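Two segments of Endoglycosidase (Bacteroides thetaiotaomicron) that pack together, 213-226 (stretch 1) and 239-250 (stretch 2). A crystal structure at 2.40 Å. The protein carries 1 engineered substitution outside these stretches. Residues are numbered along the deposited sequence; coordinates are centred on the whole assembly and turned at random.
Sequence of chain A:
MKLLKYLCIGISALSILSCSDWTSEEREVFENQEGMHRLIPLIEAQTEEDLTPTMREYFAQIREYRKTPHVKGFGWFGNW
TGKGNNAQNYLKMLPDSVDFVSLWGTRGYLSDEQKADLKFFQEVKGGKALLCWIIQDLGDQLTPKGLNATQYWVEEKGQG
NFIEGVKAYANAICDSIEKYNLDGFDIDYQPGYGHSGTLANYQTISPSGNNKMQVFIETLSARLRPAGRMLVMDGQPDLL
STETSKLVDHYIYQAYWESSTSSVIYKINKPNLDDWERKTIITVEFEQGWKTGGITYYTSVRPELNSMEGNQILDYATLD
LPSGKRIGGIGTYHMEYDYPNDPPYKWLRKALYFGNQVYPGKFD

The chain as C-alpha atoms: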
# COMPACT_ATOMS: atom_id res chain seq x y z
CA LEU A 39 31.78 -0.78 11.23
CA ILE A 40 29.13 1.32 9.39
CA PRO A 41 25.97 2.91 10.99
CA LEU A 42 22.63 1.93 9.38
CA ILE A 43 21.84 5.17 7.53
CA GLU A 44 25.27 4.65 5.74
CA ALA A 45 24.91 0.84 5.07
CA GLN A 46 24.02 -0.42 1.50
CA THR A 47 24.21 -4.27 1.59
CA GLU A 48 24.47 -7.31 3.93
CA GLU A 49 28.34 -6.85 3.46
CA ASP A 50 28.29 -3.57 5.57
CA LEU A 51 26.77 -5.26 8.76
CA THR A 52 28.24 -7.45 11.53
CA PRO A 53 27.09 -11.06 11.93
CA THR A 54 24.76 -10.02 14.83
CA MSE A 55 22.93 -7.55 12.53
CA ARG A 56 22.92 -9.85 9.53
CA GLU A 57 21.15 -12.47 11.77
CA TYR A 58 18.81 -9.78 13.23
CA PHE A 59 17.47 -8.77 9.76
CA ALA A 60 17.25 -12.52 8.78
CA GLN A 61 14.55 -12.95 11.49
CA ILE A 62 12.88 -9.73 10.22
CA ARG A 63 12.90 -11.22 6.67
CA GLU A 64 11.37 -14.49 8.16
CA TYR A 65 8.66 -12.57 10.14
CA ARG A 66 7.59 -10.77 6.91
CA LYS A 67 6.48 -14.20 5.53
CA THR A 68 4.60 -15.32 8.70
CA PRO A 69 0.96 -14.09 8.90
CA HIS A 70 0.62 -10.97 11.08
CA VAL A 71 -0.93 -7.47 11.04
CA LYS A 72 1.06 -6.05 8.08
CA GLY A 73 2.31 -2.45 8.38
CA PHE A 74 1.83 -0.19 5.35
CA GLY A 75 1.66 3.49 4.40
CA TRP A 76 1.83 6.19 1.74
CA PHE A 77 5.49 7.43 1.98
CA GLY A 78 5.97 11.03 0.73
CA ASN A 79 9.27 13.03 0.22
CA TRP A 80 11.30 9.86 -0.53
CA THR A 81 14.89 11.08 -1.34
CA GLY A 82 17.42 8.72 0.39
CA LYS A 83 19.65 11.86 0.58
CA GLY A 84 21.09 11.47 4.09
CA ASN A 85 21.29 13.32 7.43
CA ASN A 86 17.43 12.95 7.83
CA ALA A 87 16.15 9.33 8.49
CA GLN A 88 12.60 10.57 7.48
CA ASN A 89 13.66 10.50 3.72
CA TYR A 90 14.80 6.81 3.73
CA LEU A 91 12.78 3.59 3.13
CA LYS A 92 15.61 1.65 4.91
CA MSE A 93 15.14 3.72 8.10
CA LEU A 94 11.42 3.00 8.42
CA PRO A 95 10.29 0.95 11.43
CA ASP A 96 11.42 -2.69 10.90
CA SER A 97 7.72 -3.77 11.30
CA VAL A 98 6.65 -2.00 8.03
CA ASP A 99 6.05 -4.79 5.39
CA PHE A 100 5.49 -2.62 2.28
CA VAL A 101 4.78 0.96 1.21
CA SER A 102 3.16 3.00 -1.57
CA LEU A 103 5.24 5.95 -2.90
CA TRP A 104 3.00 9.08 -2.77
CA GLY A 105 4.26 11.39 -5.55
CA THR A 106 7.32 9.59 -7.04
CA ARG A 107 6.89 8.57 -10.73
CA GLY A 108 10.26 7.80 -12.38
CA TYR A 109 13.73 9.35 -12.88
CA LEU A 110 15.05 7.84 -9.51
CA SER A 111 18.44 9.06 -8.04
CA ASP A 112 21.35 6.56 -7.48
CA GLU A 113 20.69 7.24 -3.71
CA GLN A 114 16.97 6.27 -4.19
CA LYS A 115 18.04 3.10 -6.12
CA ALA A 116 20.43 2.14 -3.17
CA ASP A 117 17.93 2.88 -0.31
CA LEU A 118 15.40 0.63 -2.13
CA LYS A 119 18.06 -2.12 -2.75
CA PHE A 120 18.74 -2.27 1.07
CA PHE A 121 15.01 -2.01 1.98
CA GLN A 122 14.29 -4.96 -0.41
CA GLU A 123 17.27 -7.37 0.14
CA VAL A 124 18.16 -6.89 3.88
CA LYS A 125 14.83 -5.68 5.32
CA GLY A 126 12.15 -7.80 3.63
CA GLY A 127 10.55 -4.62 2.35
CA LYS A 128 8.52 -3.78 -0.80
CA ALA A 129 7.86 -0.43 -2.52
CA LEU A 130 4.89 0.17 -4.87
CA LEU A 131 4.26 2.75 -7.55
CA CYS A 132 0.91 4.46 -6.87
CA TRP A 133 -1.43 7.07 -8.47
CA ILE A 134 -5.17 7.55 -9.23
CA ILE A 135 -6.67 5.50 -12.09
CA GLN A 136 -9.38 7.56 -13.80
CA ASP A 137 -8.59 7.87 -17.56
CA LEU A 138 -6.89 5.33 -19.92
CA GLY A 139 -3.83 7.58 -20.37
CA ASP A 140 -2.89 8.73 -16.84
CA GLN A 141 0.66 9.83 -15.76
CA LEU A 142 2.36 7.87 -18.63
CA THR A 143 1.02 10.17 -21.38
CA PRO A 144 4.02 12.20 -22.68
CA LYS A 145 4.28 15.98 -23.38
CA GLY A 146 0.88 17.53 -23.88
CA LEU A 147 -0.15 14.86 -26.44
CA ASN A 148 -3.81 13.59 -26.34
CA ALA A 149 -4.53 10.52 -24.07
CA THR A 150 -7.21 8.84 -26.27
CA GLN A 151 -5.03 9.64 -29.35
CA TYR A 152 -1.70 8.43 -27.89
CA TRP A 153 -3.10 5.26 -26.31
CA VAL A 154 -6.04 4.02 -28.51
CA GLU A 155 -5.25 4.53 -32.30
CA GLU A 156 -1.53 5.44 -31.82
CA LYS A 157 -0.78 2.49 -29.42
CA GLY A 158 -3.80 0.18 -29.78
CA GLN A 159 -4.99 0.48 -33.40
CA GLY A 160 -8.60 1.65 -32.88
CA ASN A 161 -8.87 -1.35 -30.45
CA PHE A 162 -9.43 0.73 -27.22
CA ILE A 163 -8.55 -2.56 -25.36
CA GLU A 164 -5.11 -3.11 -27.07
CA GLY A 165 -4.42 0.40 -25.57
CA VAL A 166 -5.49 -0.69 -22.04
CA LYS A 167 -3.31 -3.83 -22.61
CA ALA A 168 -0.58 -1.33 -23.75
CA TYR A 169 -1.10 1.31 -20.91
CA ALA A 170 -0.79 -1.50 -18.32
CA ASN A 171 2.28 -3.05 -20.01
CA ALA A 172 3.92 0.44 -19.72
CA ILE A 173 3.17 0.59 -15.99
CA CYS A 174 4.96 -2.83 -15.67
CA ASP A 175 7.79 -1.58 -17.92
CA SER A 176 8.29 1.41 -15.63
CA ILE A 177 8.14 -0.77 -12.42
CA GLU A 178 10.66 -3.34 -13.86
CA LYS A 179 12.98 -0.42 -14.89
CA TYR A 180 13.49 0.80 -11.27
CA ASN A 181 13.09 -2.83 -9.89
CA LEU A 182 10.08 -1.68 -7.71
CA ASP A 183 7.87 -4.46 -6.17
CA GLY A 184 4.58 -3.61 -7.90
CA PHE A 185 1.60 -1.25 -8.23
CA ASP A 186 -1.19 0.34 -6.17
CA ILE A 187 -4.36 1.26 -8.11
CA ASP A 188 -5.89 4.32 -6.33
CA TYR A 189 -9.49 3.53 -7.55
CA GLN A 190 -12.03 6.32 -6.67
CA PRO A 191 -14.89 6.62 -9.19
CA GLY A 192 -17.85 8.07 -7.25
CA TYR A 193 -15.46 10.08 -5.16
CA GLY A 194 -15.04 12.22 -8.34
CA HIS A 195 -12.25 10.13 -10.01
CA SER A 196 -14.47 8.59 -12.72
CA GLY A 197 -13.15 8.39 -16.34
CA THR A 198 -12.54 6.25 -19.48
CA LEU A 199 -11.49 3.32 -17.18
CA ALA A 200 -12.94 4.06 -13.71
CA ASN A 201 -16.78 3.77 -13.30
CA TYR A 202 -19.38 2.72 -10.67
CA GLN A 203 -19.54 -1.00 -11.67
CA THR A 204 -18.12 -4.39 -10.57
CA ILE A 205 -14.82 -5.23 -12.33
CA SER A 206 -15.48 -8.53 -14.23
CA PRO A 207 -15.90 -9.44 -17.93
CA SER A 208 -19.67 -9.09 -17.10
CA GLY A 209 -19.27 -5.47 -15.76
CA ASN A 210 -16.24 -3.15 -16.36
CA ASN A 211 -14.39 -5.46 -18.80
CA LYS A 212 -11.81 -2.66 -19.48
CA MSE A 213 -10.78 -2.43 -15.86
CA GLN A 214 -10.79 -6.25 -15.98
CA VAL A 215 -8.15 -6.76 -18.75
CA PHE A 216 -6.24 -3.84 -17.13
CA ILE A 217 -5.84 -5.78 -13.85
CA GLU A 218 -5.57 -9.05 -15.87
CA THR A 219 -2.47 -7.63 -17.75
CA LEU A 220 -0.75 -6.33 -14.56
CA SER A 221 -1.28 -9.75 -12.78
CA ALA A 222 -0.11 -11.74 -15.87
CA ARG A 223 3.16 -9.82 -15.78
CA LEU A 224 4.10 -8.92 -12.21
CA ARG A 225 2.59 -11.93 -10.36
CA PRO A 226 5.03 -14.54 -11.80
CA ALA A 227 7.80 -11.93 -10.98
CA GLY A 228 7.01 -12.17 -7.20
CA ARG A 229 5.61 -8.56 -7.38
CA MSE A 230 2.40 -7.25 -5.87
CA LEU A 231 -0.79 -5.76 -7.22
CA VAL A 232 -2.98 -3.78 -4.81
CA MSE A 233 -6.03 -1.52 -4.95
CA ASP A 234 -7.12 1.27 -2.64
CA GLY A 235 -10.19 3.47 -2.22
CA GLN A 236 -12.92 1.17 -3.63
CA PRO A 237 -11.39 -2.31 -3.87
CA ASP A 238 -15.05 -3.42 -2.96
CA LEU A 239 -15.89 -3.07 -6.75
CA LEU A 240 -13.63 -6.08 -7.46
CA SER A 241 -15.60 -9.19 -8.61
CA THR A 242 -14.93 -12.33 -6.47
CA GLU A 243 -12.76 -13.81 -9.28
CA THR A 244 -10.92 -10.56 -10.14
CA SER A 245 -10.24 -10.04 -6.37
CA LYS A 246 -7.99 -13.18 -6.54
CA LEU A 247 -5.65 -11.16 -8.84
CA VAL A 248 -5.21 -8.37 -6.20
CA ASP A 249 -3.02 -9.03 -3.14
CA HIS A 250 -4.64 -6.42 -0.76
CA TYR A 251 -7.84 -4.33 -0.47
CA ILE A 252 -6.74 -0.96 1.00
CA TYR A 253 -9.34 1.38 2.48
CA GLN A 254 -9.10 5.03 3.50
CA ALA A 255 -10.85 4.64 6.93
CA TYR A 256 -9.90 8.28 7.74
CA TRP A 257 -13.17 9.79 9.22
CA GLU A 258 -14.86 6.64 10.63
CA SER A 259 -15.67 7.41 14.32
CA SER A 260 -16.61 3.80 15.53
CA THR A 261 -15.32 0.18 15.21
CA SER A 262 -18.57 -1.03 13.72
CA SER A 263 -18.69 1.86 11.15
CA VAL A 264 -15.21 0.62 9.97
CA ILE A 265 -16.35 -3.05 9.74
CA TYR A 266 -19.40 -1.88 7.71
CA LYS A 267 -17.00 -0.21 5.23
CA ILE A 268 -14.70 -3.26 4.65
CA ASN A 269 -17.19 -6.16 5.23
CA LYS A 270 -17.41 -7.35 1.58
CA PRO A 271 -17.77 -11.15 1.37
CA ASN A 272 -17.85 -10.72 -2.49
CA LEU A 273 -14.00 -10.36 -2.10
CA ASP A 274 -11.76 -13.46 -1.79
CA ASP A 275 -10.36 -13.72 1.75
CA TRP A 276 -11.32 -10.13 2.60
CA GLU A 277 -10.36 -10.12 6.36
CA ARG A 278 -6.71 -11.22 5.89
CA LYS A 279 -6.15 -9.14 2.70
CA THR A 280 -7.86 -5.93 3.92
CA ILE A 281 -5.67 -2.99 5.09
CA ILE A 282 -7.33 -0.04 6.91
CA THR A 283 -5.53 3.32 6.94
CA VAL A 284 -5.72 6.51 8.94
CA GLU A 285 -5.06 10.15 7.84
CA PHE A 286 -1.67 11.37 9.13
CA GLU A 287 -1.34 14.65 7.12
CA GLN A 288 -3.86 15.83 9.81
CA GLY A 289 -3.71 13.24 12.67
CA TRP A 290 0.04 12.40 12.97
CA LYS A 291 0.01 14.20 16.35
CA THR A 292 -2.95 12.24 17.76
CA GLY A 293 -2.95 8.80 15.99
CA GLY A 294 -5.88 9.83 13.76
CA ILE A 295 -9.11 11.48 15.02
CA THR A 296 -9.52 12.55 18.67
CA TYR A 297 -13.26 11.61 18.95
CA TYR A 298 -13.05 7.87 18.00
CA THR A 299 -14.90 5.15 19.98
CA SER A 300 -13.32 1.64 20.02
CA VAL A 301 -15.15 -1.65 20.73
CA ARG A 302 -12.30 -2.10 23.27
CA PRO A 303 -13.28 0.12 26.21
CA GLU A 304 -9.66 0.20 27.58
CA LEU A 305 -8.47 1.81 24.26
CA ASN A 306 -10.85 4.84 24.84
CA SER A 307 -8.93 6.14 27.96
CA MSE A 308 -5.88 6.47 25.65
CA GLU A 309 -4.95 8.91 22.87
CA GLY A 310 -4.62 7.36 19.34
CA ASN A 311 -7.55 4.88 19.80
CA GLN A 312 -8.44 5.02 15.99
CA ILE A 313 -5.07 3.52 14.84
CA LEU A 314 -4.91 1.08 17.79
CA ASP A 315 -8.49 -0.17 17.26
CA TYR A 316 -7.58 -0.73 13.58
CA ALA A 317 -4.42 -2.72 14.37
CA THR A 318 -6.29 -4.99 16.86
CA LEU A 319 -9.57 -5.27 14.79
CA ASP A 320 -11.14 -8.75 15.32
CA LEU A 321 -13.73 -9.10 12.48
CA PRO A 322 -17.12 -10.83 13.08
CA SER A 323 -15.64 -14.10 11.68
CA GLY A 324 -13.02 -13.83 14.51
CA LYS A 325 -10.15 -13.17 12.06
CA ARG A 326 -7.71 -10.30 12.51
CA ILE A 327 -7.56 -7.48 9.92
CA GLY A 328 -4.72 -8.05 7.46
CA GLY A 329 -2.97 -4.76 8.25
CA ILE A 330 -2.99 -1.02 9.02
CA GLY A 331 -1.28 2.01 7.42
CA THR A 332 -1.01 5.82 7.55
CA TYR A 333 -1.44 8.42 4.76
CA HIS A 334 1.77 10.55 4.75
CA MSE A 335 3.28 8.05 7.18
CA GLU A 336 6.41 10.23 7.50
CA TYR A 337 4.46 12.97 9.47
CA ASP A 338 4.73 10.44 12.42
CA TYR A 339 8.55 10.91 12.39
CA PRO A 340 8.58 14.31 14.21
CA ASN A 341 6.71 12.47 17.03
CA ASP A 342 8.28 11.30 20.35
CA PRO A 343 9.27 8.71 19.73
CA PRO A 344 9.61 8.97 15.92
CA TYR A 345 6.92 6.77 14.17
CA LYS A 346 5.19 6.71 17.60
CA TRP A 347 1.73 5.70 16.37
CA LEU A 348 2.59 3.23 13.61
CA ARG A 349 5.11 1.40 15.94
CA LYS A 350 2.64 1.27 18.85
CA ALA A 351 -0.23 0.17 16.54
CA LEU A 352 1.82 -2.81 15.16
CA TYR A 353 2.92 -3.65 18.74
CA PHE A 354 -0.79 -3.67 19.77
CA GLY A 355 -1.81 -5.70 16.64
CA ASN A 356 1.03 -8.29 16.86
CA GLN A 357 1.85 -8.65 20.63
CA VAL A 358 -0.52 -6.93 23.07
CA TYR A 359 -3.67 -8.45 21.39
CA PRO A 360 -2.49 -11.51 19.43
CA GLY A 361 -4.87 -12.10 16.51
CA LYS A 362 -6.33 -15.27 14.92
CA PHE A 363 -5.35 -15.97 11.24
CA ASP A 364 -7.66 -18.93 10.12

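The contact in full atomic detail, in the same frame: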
# COMPACT_ATOMS: atom_id res chain seq x y z
N MSE A 213 -11.47 -2.27 -17.13
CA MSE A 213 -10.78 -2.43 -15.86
C MSE A 213 -10.40 -3.89 -15.59
O MSE A 213 -9.50 -4.15 -14.83
CB MSE A 213 -11.60 -1.80 -14.73
CG MSE A 213 -10.74 -1.25 -13.59
SE MSE A 213 -9.28 -0.00 -14.12
CE MSE A 213 -10.72 1.20 -14.56
N GLN A 214 -11.06 -4.85 -16.23
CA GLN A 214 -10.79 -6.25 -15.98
C GLN A 214 -9.51 -6.67 -16.71
O GLN A 214 -8.68 -7.39 -16.11
CB GLN A 214 -11.98 -7.11 -16.40
CG GLN A 214 -11.71 -8.61 -16.49
CD GLN A 214 -11.61 -9.28 -15.12
OE1 GLN A 214 -12.23 -8.85 -14.14
NE2 GLN A 214 -10.83 -10.34 -15.07
N VAL A 215 -9.34 -6.29 -17.97
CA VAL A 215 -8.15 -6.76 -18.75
C VAL A 215 -6.96 -5.86 -18.37
O VAL A 215 -5.78 -6.28 -18.55
CB VAL A 215 -8.43 -6.91 -20.26
CG1 VAL A 215 -8.80 -5.59 -20.91
CG2 VAL A 215 -7.27 -7.58 -20.99
N PHE A 216 -7.25 -4.71 -17.77
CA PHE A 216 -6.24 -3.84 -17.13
C PHE A 216 -5.52 -4.64 -16.05
O PHE A 216 -4.32 -5.00 -16.19
CB PHE A 216 -6.91 -2.58 -16.59
CG PHE A 216 -5.92 -1.62 -15.97
CD1 PHE A 216 -4.89 -1.10 -16.73
CD2 PHE A 216 -6.00 -1.28 -14.62
CE1 PHE A 216 -3.97 -0.23 -16.17
CE2 PHE A 216 -5.07 -0.42 -14.06
CZ PHE A 216 -4.06 0.11 -14.84
N ILE A 217 -6.28 -4.97 -15.02
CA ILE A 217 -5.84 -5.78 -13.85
C ILE A 217 -5.32 -7.14 -14.33
O ILE A 217 -4.37 -7.63 -13.76
CB ILE A 217 -7.02 -5.96 -12.89
CG1 ILE A 217 -7.42 -4.63 -12.26
CG2 ILE A 217 -6.72 -7.02 -11.85
CD1 ILE A 217 -8.74 -4.70 -11.56
N GLU A 218 -5.97 -7.73 -15.33
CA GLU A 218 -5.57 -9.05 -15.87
C GLU A 218 -4.12 -8.95 -16.39
O GLU A 218 -3.35 -9.88 -16.11
CB GLU A 218 -6.54 -9.50 -16.96
CG GLU A 218 -7.39 -10.70 -16.60
CD GLU A 218 -8.37 -11.09 -17.70
OE1 GLU A 218 -7.95 -11.11 -18.89
OE2 GLU A 218 -9.55 -11.35 -17.38
N THR A 219 -3.79 -7.84 -17.08
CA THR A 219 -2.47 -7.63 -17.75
C THR A 219 -1.38 -7.33 -16.73
O THR A 219 -0.27 -7.85 -16.90
CB THR A 219 -2.47 -6.47 -18.75
OG1 THR A 219 -3.57 -6.56 -19.65
CG2 THR A 219 -1.18 -6.43 -19.54
N LEU A 220 -1.67 -6.53 -15.71
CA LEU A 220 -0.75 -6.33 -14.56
C LEU A 220 -0.49 -7.67 -13.85
O LEU A 220 0.68 -8.01 -13.73
CB LEU A 220 -1.33 -5.28 -13.62
CG LEU A 220 -1.48 -3.89 -14.23
CD1 LEU A 220 -2.29 -2.97 -13.33
CD2 LEU A 220 -0.12 -3.29 -14.50
N SER A 221 -1.51 -8.43 -13.45
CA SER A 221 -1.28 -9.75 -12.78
C SER A 221 -0.43 -10.64 -13.68
O SER A 221 0.55 -11.21 -13.16
CB SER A 221 -2.54 -10.47 -12.34
OG SER A 221 -2.64 -10.45 -10.91
N ALA A 222 -0.75 -10.76 -14.97
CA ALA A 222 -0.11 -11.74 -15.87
C ALA A 222 1.39 -11.52 -15.78
O ALA A 222 2.17 -12.49 -15.82
CB ALA A 222 -0.59 -11.60 -17.29
N ARG A 223 1.76 -10.25 -15.65
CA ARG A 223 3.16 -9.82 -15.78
C ARG A 223 3.84 -9.85 -14.42
O ARG A 223 4.85 -10.57 -14.28
CB ARG A 223 3.27 -8.44 -16.44
CG ARG A 223 4.53 -8.36 -17.28
CD ARG A 223 4.53 -7.25 -18.29
NE ARG A 223 5.85 -6.63 -18.29
CZ ARG A 223 6.17 -5.57 -19.02
NH1 ARG A 223 7.39 -5.06 -18.94
NH2 ARG A 223 5.28 -5.03 -19.83
N LEU A 224 3.31 -9.15 -13.43
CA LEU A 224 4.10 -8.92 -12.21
C LEU A 224 3.77 -9.96 -11.14
O LEU A 224 4.53 -10.07 -10.16
CB LEU A 224 3.98 -7.44 -11.80
CG LEU A 224 2.59 -6.88 -11.60
CD1 LEU A 224 1.93 -7.69 -10.54
CD2 LEU A 224 2.61 -5.41 -11.22
N ARG A 225 2.78 -10.83 -11.34
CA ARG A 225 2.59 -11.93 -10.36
C ARG A 225 3.69 -12.99 -10.50
O ARG A 225 4.31 -13.39 -9.51
CB ARG A 225 1.21 -12.59 -10.40
CG ARG A 225 1.04 -13.55 -9.23
CD ARG A 225 -0.39 -13.87 -8.88
NE ARG A 225 -0.98 -12.88 -8.02
CZ ARG A 225 -2.24 -12.92 -7.62
NH1 ARG A 225 -3.02 -13.88 -8.05
NH2 ARG A 225 -2.74 -11.99 -6.83
N PRO A 226 3.97 -13.55 -11.69
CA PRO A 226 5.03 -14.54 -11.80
C PRO A 226 6.41 -13.93 -11.45
O PRO A 226 7.34 -14.67 -11.30
CB PRO A 226 4.94 -15.08 -13.24
CG PRO A 226 4.07 -14.06 -14.00
CD PRO A 226 3.27 -13.29 -12.97
N LEU A 239 -15.37 -2.91 -5.37
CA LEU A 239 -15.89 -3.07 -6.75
C LEU A 239 -15.21 -4.24 -7.46
O LEU A 239 -15.58 -4.55 -8.60
CB LEU A 239 -15.62 -1.78 -7.52
CG LEU A 239 -16.36 -0.57 -6.96
CD1 LEU A 239 -15.95 0.72 -7.65
CD2 LEU A 239 -17.85 -0.80 -7.10
N LEU A 240 -14.21 -4.86 -6.85
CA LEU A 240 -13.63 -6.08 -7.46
C LEU A 240 -14.70 -7.20 -7.45
O LEU A 240 -15.35 -7.42 -6.42
CB LEU A 240 -12.34 -6.47 -6.73
CG LEU A 240 -11.11 -5.59 -7.01
CD1 LEU A 240 -10.00 -5.85 -6.00
CD2 LEU A 240 -10.56 -5.79 -8.41
N SER A 241 -14.88 -7.89 -8.58
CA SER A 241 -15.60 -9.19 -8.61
C SER A 241 -14.83 -10.21 -7.77
O SER A 241 -13.64 -10.04 -7.60
CB SER A 241 -15.76 -9.69 -10.00
OG SER A 241 -14.52 -10.14 -10.54
N THR A 242 -15.51 -11.22 -7.26
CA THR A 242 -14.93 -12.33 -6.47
C THR A 242 -13.69 -12.83 -7.22
O THR A 242 -12.61 -12.91 -6.62
CB THR A 242 -15.98 -13.43 -6.21
OG1 THR A 242 -17.19 -12.94 -5.63
CG2 THR A 242 -15.52 -14.49 -5.25
N GLU A 243 -13.83 -13.14 -8.50
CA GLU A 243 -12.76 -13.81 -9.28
C GLU A 243 -11.60 -12.84 -9.46
O GLU A 243 -10.45 -13.28 -9.33
CB GLU A 243 -13.24 -14.29 -10.65
CG GLU A 243 -13.93 -15.64 -10.60
CD GLU A 243 -13.19 -16.66 -9.77
OE1 GLU A 243 -12.01 -16.95 -10.14
OE2 GLU A 243 -13.78 -17.13 -8.73
N THR A 244 -11.92 -11.60 -9.82
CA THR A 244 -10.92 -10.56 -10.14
C THR A 244 -10.16 -10.23 -8.83
O THR A 244 -8.93 -10.08 -8.86
CB THR A 244 -11.59 -9.36 -10.84
OG1 THR A 244 -12.42 -9.77 -11.93
CG2 THR A 244 -10.58 -8.39 -11.39
N SER A 245 -10.85 -10.23 -7.70
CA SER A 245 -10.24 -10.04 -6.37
C SER A 245 -9.08 -11.03 -6.16
O SER A 245 -8.14 -10.69 -5.42
CB SER A 245 -11.29 -10.11 -5.27
OG SER A 245 -11.37 -11.42 -4.73
N LYS A 246 -9.10 -12.22 -6.74
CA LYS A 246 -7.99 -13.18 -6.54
C LYS A 246 -6.72 -12.65 -7.20
O LYS A 246 -5.65 -13.14 -6.87
CB LYS A 246 -8.36 -14.57 -7.07
CG LYS A 246 -9.48 -15.23 -6.28
CD LYS A 246 -9.91 -16.59 -6.82
CE LYS A 246 -10.92 -17.27 -5.91
NZ LYS A 246 -11.97 -17.93 -6.71
N LEU A 247 -6.82 -11.67 -8.08
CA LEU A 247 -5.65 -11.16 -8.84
C LEU A 247 -5.02 -9.96 -8.12
O LEU A 247 -3.95 -9.48 -8.60
CB LEU A 247 -6.13 -10.76 -10.23
CG LEU A 247 -6.50 -11.88 -11.19
CD1 LEU A 247 -6.73 -11.28 -12.56
CD2 LEU A 247 -5.43 -12.97 -11.25
N VAL A 248 -5.62 -9.54 -7.01
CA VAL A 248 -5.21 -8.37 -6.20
C VAL A 248 -4.85 -8.79 -4.77
O VAL A 248 -5.69 -9.38 -4.07
CB VAL A 248 -6.36 -7.36 -6.21
CG1 VAL A 248 -6.14 -6.26 -5.20
CG2 VAL A 248 -6.52 -6.81 -7.60
N ASP A 249 -3.65 -8.43 -4.33
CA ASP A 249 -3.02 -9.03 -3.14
C ASP A 249 -3.59 -8.36 -1.88
O ASP A 249 -3.61 -9.04 -0.82
CB ASP A 249 -1.50 -8.97 -3.29
CG ASP A 249 -1.00 -9.76 -4.49
OD1 ASP A 249 -1.27 -10.97 -4.53
OD2 ASP A 249 -0.37 -9.14 -5.38
N HIS A 250 -4.04 -7.10 -1.95
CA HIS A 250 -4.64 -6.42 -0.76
C HIS A 250 -5.71 -5.42 -1.19
O HIS A 250 -5.57 -4.79 -2.25
CB HIS A 250 -3.64 -5.61 0.08
CG HIS A 250 -2.72 -6.45 0.88
ND1 HIS A 250 -1.48 -6.79 0.42
CD2 HIS A 250 -2.87 -7.06 2.07
CE1 HIS A 250 -0.89 -7.59 1.30
NE2 HIS A 250 -1.72 -7.78 2.31

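Stretch 1 continues a helix that begins earlier in the chain. Q214, I217, S221 and R225, spaced three or four residues apart, meet the short, weakly bonded helix at about 242-245 and the turn after it, and E218 adds a contact at the margin. The CA atoms of S221 and L247 lie 6.1 Å apart, those of Q214 and T244 7.3 Å. The contact buries 460 Å².

L247, with the largest covered area, sits within the type I turn from S245 to V248. Its CB lies 4.1 Å from I217 CG2, and its CD1 4.1 Å from E218 CG. Its carbonyl, L247 O, accepts a weak hydrogen bond from S221 OG at 2.8 Å.

R225 reaches the same turn with its guanidinium, whose N-H groups suit a carbonyl acceptor. NH1 and NH2 of R225 both donate to K246 O, at 3.0 and 3.1 Å (angles 153° and 144°), and this oxygen lies near the guanidinium plane. The positive charge also pairs with the D249 carboxylate: R225 NH2 forms a salt bridge with D249 OD1 at 2.9 Å, although the 127° angle makes its hydrogen bond weak.

I217, whose CA-to-CB bond points toward stretch 2, fills the apolar centre by van der Waals packing of branched carbons: its CD1 is 3.8 Å from L240 CD2, its CG2 4.3 Å from V248 CG2. Beyond it, T244 OG1 donates a very short 2.4 Å bond to Q214 OE1, while Q214 NE2 donates to E218 OE2 at 2.8 Å, so both ends of the amide are engaged.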